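Local coordinates for laminin subunit ALPHA-1 (Mus musculus, PDB 2JD4), which contributes to laminin-111 of basement membranes, its LG4-5 domain pair carrying magnesium sites and sites that probably serve in anchorage to cell surfaces, at residues 47-52 with 170-175; 55-60 with 161-166; 96-101 with 119-124. The protein carries 4 engineered substitutions. All blocks are in the same frame, centred on the assembly; numbering follows the deposited sequence.

Interaction 1: 47-52 with 170-175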
ATOM      1  N   VAL A  47       7.020  19.268  16.241  1.00 24.32           N
ATOM      2  CA  VAL A  47       6.181  19.028  15.079  1.00 23.01           C
ATOM      3  C   VAL A  47       4.831  18.469  15.512  1.00 25.45           C
ATOM      4  O   VAL A  47       4.753  17.555  16.339  1.00 26.19           O
ATOM      5  CB  VAL A  47       6.842  18.026  14.110  1.00 25.43           C
ATOM      6  CG1 VAL A  47       5.957  17.822  12.882  1.00 23.96           C
ATOM      7  CG2 VAL A  47       8.221  18.531  13.693  1.00 28.59           C
ATOM      8  N   GLN A  48       3.767  19.034  14.961  1.00 20.37           N
ATOM      9  CA  GLN A  48       2.426  18.570  15.271  1.00 21.55           C
ATOM     10  C   GLN A  48       1.709  18.338  13.946  1.00 20.10           C
ATOM     11  O   GLN A  48       1.769  19.177  13.047  1.00 17.75           O
ATOM     12  CB  GLN A  48       1.675  19.611  16.105  1.00 22.38           C
ATOM     13  CG  GLN A  48       0.385  19.101  16.710  1.00 31.71           C
ATOM     14  CD  GLN A  48      -0.303  20.147  17.571  1.00 38.62           C
ATOM     15  OE1 GLN A  48       0.331  20.784  18.416  1.00 41.75           O
ATOM     16  NE2 GLN A  48      -1.605  20.325  17.364  1.00 38.44           N
ATOM     17  N   LEU A  49       1.040  17.195  13.830  1.00 20.82           N
ATOM     18  CA  LEU A  49       0.323  16.851  12.603  1.00 20.07           C
ATOM     19  C   LEU A  49      -0.810  15.885  12.914  1.00 19.75           C
ATOM     20  O   LEU A  49      -0.893  15.364  14.014  1.00 20.99           O
ATOM     21  CB  LEU A  49       1.293  16.226  11.591  1.00 15.92           C
ATOM     22  CG  LEU A  49       2.077  14.972  11.997  1.00 20.54           C
ATOM     23  CD1 LEU A  49       1.219  13.731  11.768  1.00 18.54           C
ATOM     24  CD2 LEU A  49       3.354  14.882  11.183  1.00 18.41           C
ATOM     25  N   SER A  50      -1.699  15.671  11.949  1.00 21.71           N
ATOM     26  CA  SER A  50      -2.811  14.738  12.133  1.00 22.43           C
ATOM     27  C   SER A  50      -2.627  13.650  11.082  1.00 20.18           C
ATOM     28  O   SER A  50      -2.261  13.940   9.943  1.00 17.08           O
ATOM     29  CB  SER A  50      -4.160  15.445  11.947  1.00 27.51           C
ATOM     30  OG  SER A  50      -4.277  15.991  10.643  1.00 32.58           O
ATOM     31  N   ILE A  51      -2.874  12.402  11.462  1.00 19.76           N
ATOM     32  CA  ILE A  51      -2.685  11.298  10.541  1.00 18.70           C
ATOM     33  C   ILE A  51      -3.783  10.247  10.642  1.00 17.62           C
ATOM     34  O   ILE A  51      -4.386  10.056  11.695  1.00 19.54           O
ATOM     35  CB  ILE A  51      -1.301  10.651  10.787  1.00 19.51           C
ATOM     36  CG1 ILE A  51      -0.976   9.631   9.692  1.00 17.01           C
ATOM     37  CG2 ILE A  51      -1.276  10.007  12.165  1.00 19.99           C
ATOM     38  CD1 ILE A  51       0.487   9.211   9.680  1.00 22.46           C
ATOM     39  N   ARG A  52      -4.049   9.588   9.520  1.00 15.85           N
ATOM     40  CA  ARG A  52      -5.066   8.544   9.433  1.00 16.57           C
ATOM     41  C   ARG A  52      -4.487   7.443   8.545  1.00 15.98           C
ATOM     42  O   ARG A  52      -4.109   7.705   7.400  1.00 13.20           O
ATOM     43  CB  ARG A  52      -6.339   9.102   8.803  1.00 15.69           C
ATOM     44  CG  ARG A  52      -7.419   8.071   8.615  1.00 19.48           C
ATOM     45  CD  ARG A  52      -7.904   8.110   7.185  1.00 29.33           C
ATOM     46  NE  ARG A  52      -9.120   8.879   7.050  1.00 26.33           N
ATOM     47  CZ  ARG A  52      -9.653   9.232   5.889  1.00 24.91           C
ATOM     48  NH1 ARG A  52      -9.068   8.889   4.747  1.00 21.72           N
ATOM     49  NH2 ARG A  52     -10.780   9.921   5.878  1.00 19.19           N
ATOM     50  N   GLY A 170      -3.043  15.583   7.325  1.00 16.65           N
ATOM     51  CA  GLY A 170      -3.671  16.883   7.258  1.00 16.77           C
ATOM     52  C   GLY A 170      -2.635  17.981   7.394  1.00 17.99           C
ATOM     53  O   GLY A 170      -1.545  17.900   6.822  1.00 16.69           O
ATOM     54  N   GLU A 171      -2.967  19.000   8.176  1.00 17.79           N
ATOM     55  CA  GLU A 171      -2.067  20.124   8.379  1.00 18.25           C
ATOM     56  C   GLU A 171      -0.898  19.737   9.293  1.00 16.98           C
ATOM     57  O   GLU A 171      -1.009  18.826  10.110  1.00 18.69           O
ATOM     58  CB  GLU A 171      -2.836  21.303   8.994  1.00 21.68           C
ATOM     59  CG  GLU A 171      -4.033  21.801   8.171  1.00 24.94           C
ATOM     60  CD  GLU A 171      -3.669  22.171   6.745  1.00 30.18           C
ATOM     61  OE1 GLU A 171      -2.536  22.647   6.519  1.00 32.77           O
ATOM     62  OE2 GLU A 171      -4.520  21.998   5.844  1.00 35.53           O
ATOM     63  N   ILE A 172       0.219  20.437   9.145  1.00 19.83           N
ATOM     64  CA  ILE A 172       1.398  20.180   9.965  1.00 19.45           C
ATOM     65  C   ILE A 172       2.025  21.494  10.425  1.00 23.39           C
ATOM     66  O   ILE A 172       2.112  22.464   9.664  1.00 23.30           O
ATOM     67  CB  ILE A 172       2.442  19.327   9.193  1.00 18.65           C
ATOM     68  CG1 ILE A 172       3.724  19.184  10.022  1.00 18.84           C
ATOM     69  CG2 ILE A 172       2.720  19.945   7.831  1.00 23.32           C
ATOM     70  CD1 ILE A 172       4.797  18.304   9.371  1.00 24.61           C
ATOM     71  N   MET A 173       2.438  21.521  11.689  1.00 21.30           N
ATOM     72  CA  MET A 173       3.051  22.699  12.282  1.00 21.21           C
ATOM     73  C   MET A 173       4.462  22.394  12.772  1.00 20.25           C
ATOM     74  O   MET A 173       4.729  21.303  13.271  1.00 18.54           O
ATOM     75  CB  MET A 173       2.241  23.162  13.487  1.00 23.38           C
ATOM     76  CG  MET A 173       0.825  23.583  13.202  1.00 31.57           C
ATOM     77  SD  MET A 173       0.017  23.957  14.768  1.00 45.14           S
ATOM     78  CE  MET A 173       1.231  25.047  15.519  1.00 27.24           C
ATOM     79  N   VAL A 174       5.354  23.368  12.631  1.00 20.03           N
ATOM     80  CA  VAL A 174       6.729  23.232  13.096  1.00 17.46           C
ATOM     81  C   VAL A 174       6.993  24.458  13.973  1.00 22.14           C
ATOM     82  O   VAL A 174       6.847  25.592  13.515  1.00 20.65           O
ATOM     83  CB  VAL A 174       7.731  23.203  11.926  1.00 19.10           C
ATOM     84  CG1 VAL A 174       9.152  23.208  12.465  1.00 21.79           C
ATOM     85  CG2 VAL A 174       7.516  21.953  11.078  1.00 16.82           C
ATOM     86  N   ASN A 175       7.351  24.231  15.237  1.00 19.46           N
ATOM     87  CA  ASN A 175       7.603  25.325  16.174  1.00 23.07           C
ATOM     88  C   ASN A 175       6.507  26.404  16.152  1.00 24.47           C
ATOM     89  O   ASN A 175       6.792  27.603  16.042  1.00 22.39           O
ATOM     90  CB  ASN A 175       8.982  25.955  15.902  1.00 21.11           C
ATOM     91  CG  ASN A 175      10.128  25.010  16.243  1.00 28.93           C
ATOM     92  OD1 ASN A 175       9.908  23.820  16.482  1.00 27.98           O
ATOM     93  ND2 ASN A 175      11.359  25.532  16.257  1.00 23.32           N
TER
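The carbonyl O of Q48 takes two contacts from neighbouring backbone atoms: the N-H of M173 reaches it at 2.8 Å, nearly straight (167°) and in the carbonyl plane, and the CA of I172 adds a C-H...O contact at 3.3 Å. The return bond runs from Q48 N to M173 O at 3.0 Å, which makes these two residues an antiparallel hydrogen-bonded pair. Further along, G170 N reaches S50 O at 3.2 Å, while S50 N finds no partner, the nearest carbonyl, E171 O, being 3.7 Å off. V47, L49, I172 and V174 all point to the same face. On it I172, with CG1 anti to the backbone N (chi1 175°), carries its CD1 to within 3.7 Å of V47 CG1, and L49 CD2 closes on that same methyl from 4.1 Å. An alanine in place of I172 would probably leave V47 CG1 and L49 CD2 without the CD1 methyl that packs against both, opening a gap beside them. In the laminin G sandwich, strand 44-53 lies between 167-174 and 106-113, and V47, L49 and I51 pack onto Y61 and I60 of strand 58-64 in the opposing sheet.

Interaction 2: 55-60 with 161-166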
ATOM      1  N   ALA A  55      -1.922   1.305   7.548  1.00 20.29           N
ATOM      2  CA  ALA A  55      -0.607   0.718   7.307  1.00 21.26           C
ATOM      3  C   ALA A  55       0.189   0.291   8.533  1.00 18.17           C
ATOM      4  O   ALA A  55      -0.056   0.741   9.645  1.00 19.53           O
ATOM      5  CB  ALA A  55       0.232   1.678   6.465  1.00 22.55           C
ATOM      6  N   SER A  56       1.165  -0.578   8.319  1.00 19.11           N
ATOM      7  CA  SER A  56       1.985  -1.032   9.430  1.00 20.76           C
ATOM      8  C   SER A  56       3.329  -0.306   9.469  1.00 19.41           C
ATOM      9  O   SER A  56       3.947  -0.210  10.527  1.00 21.65           O
ATOM     10  CB  SER A  56       2.212  -2.548   9.345  1.00 19.88           C
ATOM     11  OG  SER A  56       3.075  -2.871   8.268  1.00 29.13           O
ATOM     12  N   SER A  57       3.782   0.218   8.332  1.00 17.63           N
ATOM     13  CA  SER A  57       5.075   0.903   8.305  1.00 17.09           C
ATOM     14  C   SER A  57       5.200   2.007   7.264  1.00 17.16           C
ATOM     15  O   SER A  57       4.502   1.999   6.239  1.00 15.82           O
ATOM     16  CB  SER A  57       6.191  -0.113   8.056  1.00 18.53           C
ATOM     17  OG  SER A  57       6.119  -0.611   6.727  1.00 20.61           O
ATOM     18  N   GLY A  58       6.120   2.940   7.520  1.00 15.33           N
ATOM     19  CA  GLY A  58       6.356   4.040   6.599  1.00 15.21           C
ATOM     20  C   GLY A  58       7.002   5.270   7.224  1.00 16.37           C
ATOM     21  O   GLY A  58       6.910   5.484   8.438  1.00 14.75           O
ATOM     22  N   LEU A  59       7.658   6.080   6.392  1.00 14.13           N
ATOM     23  CA  LEU A  59       8.309   7.307   6.857  1.00 15.81           C
ATOM     24  C   LEU A  59       7.296   8.456   6.804  1.00 17.19           C
ATOM     25  O   LEU A  59       6.666   8.677   5.775  1.00 14.22           O
ATOM     26  CB  LEU A  59       9.533   7.621   5.978  1.00 14.49           C
ATOM     27  CG  LEU A  59      10.377   8.848   6.355  1.00 24.12           C
ATOM     28  CD1 LEU A  59      11.820   8.661   5.896  1.00 19.10           C
ATOM     29  CD2 LEU A  59       9.773  10.103   5.732  1.00 20.25           C
ATOM     30  N   ILE A  60       7.144   9.178   7.914  1.00 15.46           N
ATOM     31  CA  ILE A  60       6.184  10.280   7.987  1.00 15.42           C
ATOM     32  C   ILE A  60       6.835  11.641   7.699  1.00 19.52           C
ATOM     33  O   ILE A  60       6.272  12.448   6.950  1.00 17.49           O
ATOM     34  CB  ILE A  60       5.471  10.272   9.351  1.00 16.78           C
ATOM     35  CG1 ILE A  60       4.763   8.920   9.541  1.00 19.41           C
ATOM     36  CG2 ILE A  60       4.482  11.435   9.427  1.00 16.43           C
ATOM     37  CD1 ILE A  60       4.239   8.648  10.958  1.00 14.04           C
ATOM     38  N   ILE A 161      13.150   1.617   7.021  1.00 18.04           N
ATOM     39  CA  ILE A 161      11.828   2.220   6.825  1.00 19.05           C
ATOM     40  C   ILE A 161      11.956   3.591   6.163  1.00 18.95           C
ATOM     41  O   ILE A 161      11.740   4.631   6.790  1.00 18.40           O
ATOM     42  CB  ILE A 161      11.055   2.367   8.160  1.00 20.04           C
ATOM     43  CG1 ILE A 161      10.978   1.017   8.881  1.00 20.69           C
ATOM     44  CG2 ILE A 161       9.619   2.855   7.889  1.00 19.84           C
ATOM     45  CD1 ILE A 161      10.305  -0.078   8.086  1.00 29.77           C
ATOM     46  N   THR A 162      12.313   3.579   4.884  1.00 20.23           N
ATOM     47  CA  THR A 162      12.481   4.812   4.135  1.00 22.04           C
ATOM     48  C   THR A 162      11.462   4.955   3.005  1.00 22.25           C
ATOM     49  O   THR A 162      11.531   5.912   2.231  1.00 20.65           O
ATOM     50  CB  THR A 162      13.903   4.915   3.555  1.00 22.26           C
ATOM     51  OG1 THR A 162      14.192   3.742   2.786  1.00 23.84           O
ATOM     52  CG2 THR A 162      14.933   5.043   4.685  1.00 22.22           C
ATOM     53  N   HIS A 163      10.526   4.006   2.904  1.00 20.55           N
ATOM     54  CA  HIS A 163       9.484   4.077   1.875  1.00 19.59           C
ATOM     55  C   HIS A 163       8.362   4.996   2.356  1.00 18.08           C
ATOM     56  O   HIS A 163       8.253   5.283   3.545  1.00 15.99           O
ATOM     57  CB  HIS A 163       8.909   2.686   1.547  1.00 20.92           C
ATOM     58  CG  HIS A 163       8.443   1.917   2.745  1.00 19.34           C
ATOM     59  ND1 HIS A 163       9.310   1.251   3.584  1.00 22.12           N
ATOM     60  CD2 HIS A 163       7.204   1.719   3.251  1.00 21.24           C
ATOM     61  CE1 HIS A 163       8.627   0.676   4.555  1.00 21.41           C
ATOM     62  NE2 HIS A 163       7.345   0.944   4.378  1.00 19.27           N
ATOM     63  N   SER A 164       7.532   5.452   1.423  1.00 18.36           N
ATOM     64  CA  SER A 164       6.419   6.348   1.737  1.00 18.04           C
ATOM     65  C   SER A 164       5.310   5.702   2.572  1.00 16.34           C
ATOM     66  O   SER A 164       4.887   4.578   2.302  1.00 16.70           O
ATOM     67  CB  SER A 164       5.825   6.888   0.434  1.00 17.56           C
ATOM     68  OG  SER A 164       4.702   7.701   0.693  1.00 15.13           O
ATOM     69  N   ILE A 165       4.842   6.423   3.590  1.00 14.76           N
ATOM     70  CA  ILE A 165       3.778   5.933   4.469  1.00 15.04           C
ATOM     71  C   ILE A 165       2.416   5.951   3.754  1.00 15.11           C
ATOM     72  O   ILE A 165       2.032   6.967   3.181  1.00 13.17           O
ATOM     73  CB  ILE A 165       3.679   6.812   5.760  1.00 15.83           C
ATOM     74  CG1 ILE A 165       2.570   6.302   6.684  1.00 23.39           C
ATOM     75  CG2 ILE A 165       3.387   8.258   5.395  1.00 21.39           C
ATOM     76  CD1 ILE A 165       2.952   5.097   7.499  1.00 23.44           C
ATOM     77  N   PRO A 166       1.686   4.818   3.761  1.00 14.38           N
ATOM     78  CA  PRO A 166       0.372   4.771   3.108  1.00 16.79           C
ATOM     79  C   PRO A 166      -0.627   5.389   4.077  1.00 16.19           C
ATOM     80  O   PRO A 166      -1.244   4.681   4.870  1.00 17.78           O
ATOM     81  CB  PRO A 166       0.116   3.268   2.924  1.00 16.78           C
ATOM     82  CG  PRO A 166       1.490   2.653   3.003  1.00 15.29           C
ATOM     83  CD  PRO A 166       2.136   3.454   4.094  1.00 14.05           C
TER
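Two hydrogen bonds join S57 and L59 to H163, one through its ring and one through its backbone. S57 OG sits in the plane of the imidazole at its edge, 3.1 Å from NE2, and either group could be the donor. CG of H163 stands between the backbone N and the carbonyl carbon (chi1 52°), and from there the ring reaches S57. The second bond runs from L59 N to H163 O at 3.0 Å; it is straight, with the donor almost in line with the C=O. It belongs to the single backbone bridge, which pairs L59 with S164.

Close backbone packing comes next. G58 CA lies 3.8 Å from I165 CA, and a CB on G58 would run into that atom; its backbone angles also call for glycine.

Methyl groups pack against the backbone and against each other. The CG2 methyl of I161 comes up to G58 N at 3.5 Å, and CD1 of I165 rests against G58 CA. The other I165 branch, CG2, touches L59 O at 3.3 Å and makes a looser apolar contact with I60 CG1. Also apolar, A55 CB meets the P166 ring at CD, 3.5 Å away, with CG and CB of the proline just beyond.

Segment 55-60 leads into strand 58-64, which pairs with 71-77 and 143-146, while 161-166 is the last part of the loop that leads into strand 167-174 of the other sheet. Here, where the two sheets of the laminin G sandwich are connected, S164 OG fastens the loop to G147, S30 and G25.

Interaction 3: 96-101 with 119-124; sequences HPALLS and MTVDGQ
H96 sends its side chain toward M119, V121 and Q124, with CG anti to the backbone N (chi1 -168°). Its CB starts beside the sulfur of M119, 4.2 Å from SD. CG and CD2 both lie near CG2 of V121, and that methyl stands over the centre of the imidazole, 3.8 Å from the centroid and 4° off the normal, a clear CH-pi contact. The other methyl of V121, CG1, meets A98 CB at 3.9 Å and, less closely, L100 CD1. V121 opens a type I' turn that ends at Q124, the tight connection of the beta hairpin made by strands 116-121 and 124-130; V121 N bonds Q124 O across it. H96 ND1 looks in plane toward M119 O at 3.8 Å, too long to satisfy it. At the tip, H96 CE1 lies only 2.9 Å from Q124 O, also in the ring plane. That is short for a carbon, and both ring nitrogens are buried without a partner in the model; the ring may be flipped, which would put a nitrogen where CE1 now stands, so this contact is doubtful. NE2 faces the Q124 side chain, whose amide plane is turned 90° to the ring.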
ATOM      1  N   HIS A  96       6.428   5.325  21.268  1.00 30.68           N
ATOM      2  CA  HIS A  96       5.130   5.517  21.897  1.00 31.61           C
ATOM      3  C   HIS A  96       4.326   4.234  21.689  1.00 32.26           C
ATOM      4  O   HIS A  96       4.357   3.642  20.607  1.00 33.37           O
ATOM      5  CB  HIS A  96       4.410   6.708  21.268  1.00 25.95           C
ATOM      6  CG  HIS A  96       3.211   7.164  22.037  1.00 24.27           C
ATOM      7  ND1 HIS A  96       3.189   8.341  22.757  1.00 24.67           N
ATOM      8  CD2 HIS A  96       1.993   6.599  22.206  1.00 23.99           C
ATOM      9  CE1 HIS A  96       2.010   8.479  23.336  1.00 22.53           C
ATOM     10  NE2 HIS A  96       1.266   7.434  23.018  1.00 29.76           N
ATOM     11  N   PRO A  97       3.598   3.789  22.725  1.00 32.63           N
ATOM     12  CA  PRO A  97       2.776   2.573  22.697  1.00 31.51           C
ATOM     13  C   PRO A  97       1.512   2.586  21.834  1.00 30.33           C
ATOM     14  O   PRO A  97       1.073   1.540  21.366  1.00 32.64           O
ATOM     15  CB  PRO A  97       2.447   2.358  24.171  1.00 30.96           C
ATOM     16  CG  PRO A  97       2.324   3.759  24.673  1.00 30.46           C
ATOM     17  CD  PRO A  97       3.544   4.414  24.059  1.00 32.97           C
ATOM     18  N   ALA A  98       0.927   3.759  21.629  1.00 28.36           N
ATOM     19  CA  ALA A  98      -0.302   3.870  20.847  1.00 27.17           C
ATOM     20  C   ALA A  98      -0.270   3.133  19.514  1.00 24.83           C
ATOM     21  O   ALA A  98       0.700   3.222  18.760  1.00 23.75           O
ATOM     22  CB  ALA A  98      -0.638   5.340  20.612  1.00 26.05           C
ATOM     23  N   LEU A  99      -1.338   2.394  19.237  1.00 26.39           N
ATOM     24  CA  LEU A  99      -1.472   1.665  17.980  1.00 27.23           C
ATOM     25  C   LEU A  99      -2.230   2.641  17.070  1.00 25.97           C
ATOM     26  O   LEU A  99      -3.360   3.026  17.372  1.00 27.50           O
ATOM     27  CB  LEU A  99      -2.281   0.384  18.199  1.00 30.75           C
ATOM     28  CG  LEU A  99      -2.248  -0.674  17.093  1.00 34.35           C
ATOM     29  CD1 LEU A  99      -0.825  -1.192  16.918  1.00 36.60           C
ATOM     30  CD2 LEU A  99      -3.184  -1.821  17.452  1.00 33.70           C
ATOM     31  N   LEU A 100      -1.610   3.050  15.968  1.00 24.48           N
ATOM     32  CA  LEU A 100      -2.239   4.027  15.069  1.00 26.14           C
ATOM     33  C   LEU A 100      -2.983   3.514  13.845  1.00 24.36           C
ATOM     34  O   LEU A 100      -3.773   4.245  13.256  1.00 24.51           O
ATOM     35  CB  LEU A 100      -1.195   5.037  14.589  1.00 27.54           C
ATOM     36  CG  LEU A 100      -0.794   6.172  15.533  1.00 34.06           C
ATOM     37  CD1 LEU A 100      -0.047   5.633  16.755  1.00 27.08           C
ATOM     38  CD2 LEU A 100       0.075   7.136  14.761  1.00 33.44           C
ATOM     39  N   SER A 101      -2.735   2.267  13.464  1.00 24.58           N
ATOM     40  CA  SER A 101      -3.353   1.686  12.274  1.00 24.48           C
ATOM     41  C   SER A 101      -4.836   1.295  12.338  1.00 25.84           C
ATOM     42  O   SER A 101      -5.212   0.235  11.830  1.00 28.95           O
ATOM     43  CB  SER A 101      -2.529   0.474  11.840  1.00 28.23           C
ATOM     44  OG  SER A 101      -2.376  -0.438  12.918  1.00 28.99           O
ATOM     45  N   MET A 119       7.223  12.273  22.998  1.00 24.92           N
ATOM     46  CA  MET A 119       6.180  12.152  21.980  1.00 28.46           C
ATOM     47  C   MET A 119       4.792  12.182  22.591  1.00 27.88           C
ATOM     48  O   MET A 119       4.601  11.781  23.737  1.00 32.46           O
ATOM     49  CB  MET A 119       6.314  10.835  21.225  1.00 29.11           C
ATOM     50  CG  MET A 119       7.657  10.568  20.606  1.00 31.24           C
ATOM     51  SD  MET A 119       7.605   8.957  19.806  1.00 37.79           S
ATOM     52  CE  MET A 119       6.443   9.350  18.453  1.00 23.66           C
ATOM     53  N   THR A 120       3.820  12.627  21.804  1.00 27.15           N
ATOM     54  CA  THR A 120       2.438  12.690  22.260  1.00 25.90           C
ATOM     55  C   THR A 120       1.507  12.212  21.151  1.00 24.82           C
ATOM     56  O   THR A 120       1.669  12.590  19.992  1.00 26.38           O
ATOM     57  CB  THR A 120       2.031  14.135  22.638  1.00 23.85           C
ATOM     58  OG1 THR A 120       2.987  14.683  23.557  1.00 28.40           O
ATOM     59  CG2 THR A 120       0.655  14.147  23.282  1.00 21.76           C
ATOM     60  N   VAL A 121       0.551  11.361  21.505  1.00 23.66           N
ATOM     61  CA  VAL A 121      -0.427  10.869  20.543  1.00 25.14           C
ATOM     62  C   VAL A 121      -1.795  11.026  21.187  1.00 24.54           C
ATOM     63  O   VAL A 121      -2.048  10.493  22.264  1.00 26.27           O
ATOM     64  CB  VAL A 121      -0.195   9.382  20.165  1.00 25.03           C
ATOM     65  CG1 VAL A 121      -1.303   8.906  19.206  1.00 23.49           C
ATOM     66  CG2 VAL A 121       1.168   9.220  19.493  1.00 20.88           C
ATOM     67  N   ASP A 122      -2.668  11.778  20.529  1.00 24.12           N
ATOM     68  CA  ASP A 122      -4.006  12.034  21.036  1.00 25.26           C
ATOM     69  C   ASP A 122      -3.975  12.537  22.481  1.00 24.55           C
ATOM     70  O   ASP A 122      -4.790  12.128  23.298  1.00 23.40           O
ATOM     71  CB  ASP A 122      -4.877  10.775  20.947  1.00 26.71           C
ATOM     72  CG  ASP A 122      -5.082  10.301  19.513  1.00 29.79           C
ATOM     73  OD1 ASP A 122      -5.192  11.160  18.615  1.00 28.65           O
ATOM     74  OD2 ASP A 122      -5.144   9.073  19.286  1.00 27.85           O
ATOM     75  N   GLY A 123      -3.022  13.412  22.788  1.00 27.26           N
ATOM     76  CA  GLY A 123      -2.927  13.972  24.127  1.00 27.86           C
ATOM     77  C   GLY A 123      -2.183  13.170  25.184  1.00 31.75           C
ATOM     78  O   GLY A 123      -1.842  13.712  26.241  1.00 30.25           O
ATOM     79  N   GLN A 124      -1.938  11.889  24.924  1.00 31.57           N
ATOM     80  CA  GLN A 124      -1.224  11.050  25.883  1.00 34.19           C
ATOM     81  C   GLN A 124       0.274  11.241  25.661  1.00 33.86           C
ATOM     82  O   GLN A 124       0.818  10.827  24.641  1.00 31.45           O
ATOM     83  CB  GLN A 124      -1.621   9.571  25.710  1.00 37.27           C
ATOM     84  CG  GLN A 124      -1.219   8.941  24.376  1.00 44.38           C
ATOM     85  CD  GLN A 124      -1.909   7.608  24.100  1.00 48.11           C
ATOM     86  OE1 GLN A 124      -1.769   6.644  24.860  1.00 49.20           O
ATOM     87  NE2 GLN A 124      -2.655   7.548  22.998  1.00 43.79           N
TER

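In the fold
Following the chain from the N terminus, 47-52 opens first and 55-60 soon after, then 96-101 opens and 119-124 closes interaction 3, the shortest loop, before 161-166 closes interaction 2 and 170-175 closes interaction 1. The three loops therefore sit one within another, and none cross. Interaction 1 joins early and late strands of one sheet; interaction 2 ties the start of a strand in the opposing sheet to the end of the loop that enters strand 167-174 of the first sheet; interaction 3 packs a connecting loop against a hairpin. Interactions 1 and 2 meet between the sheets, I51 meets L100, and S101 lies against A55; all three lie in the sandwich of the first laminin G domain.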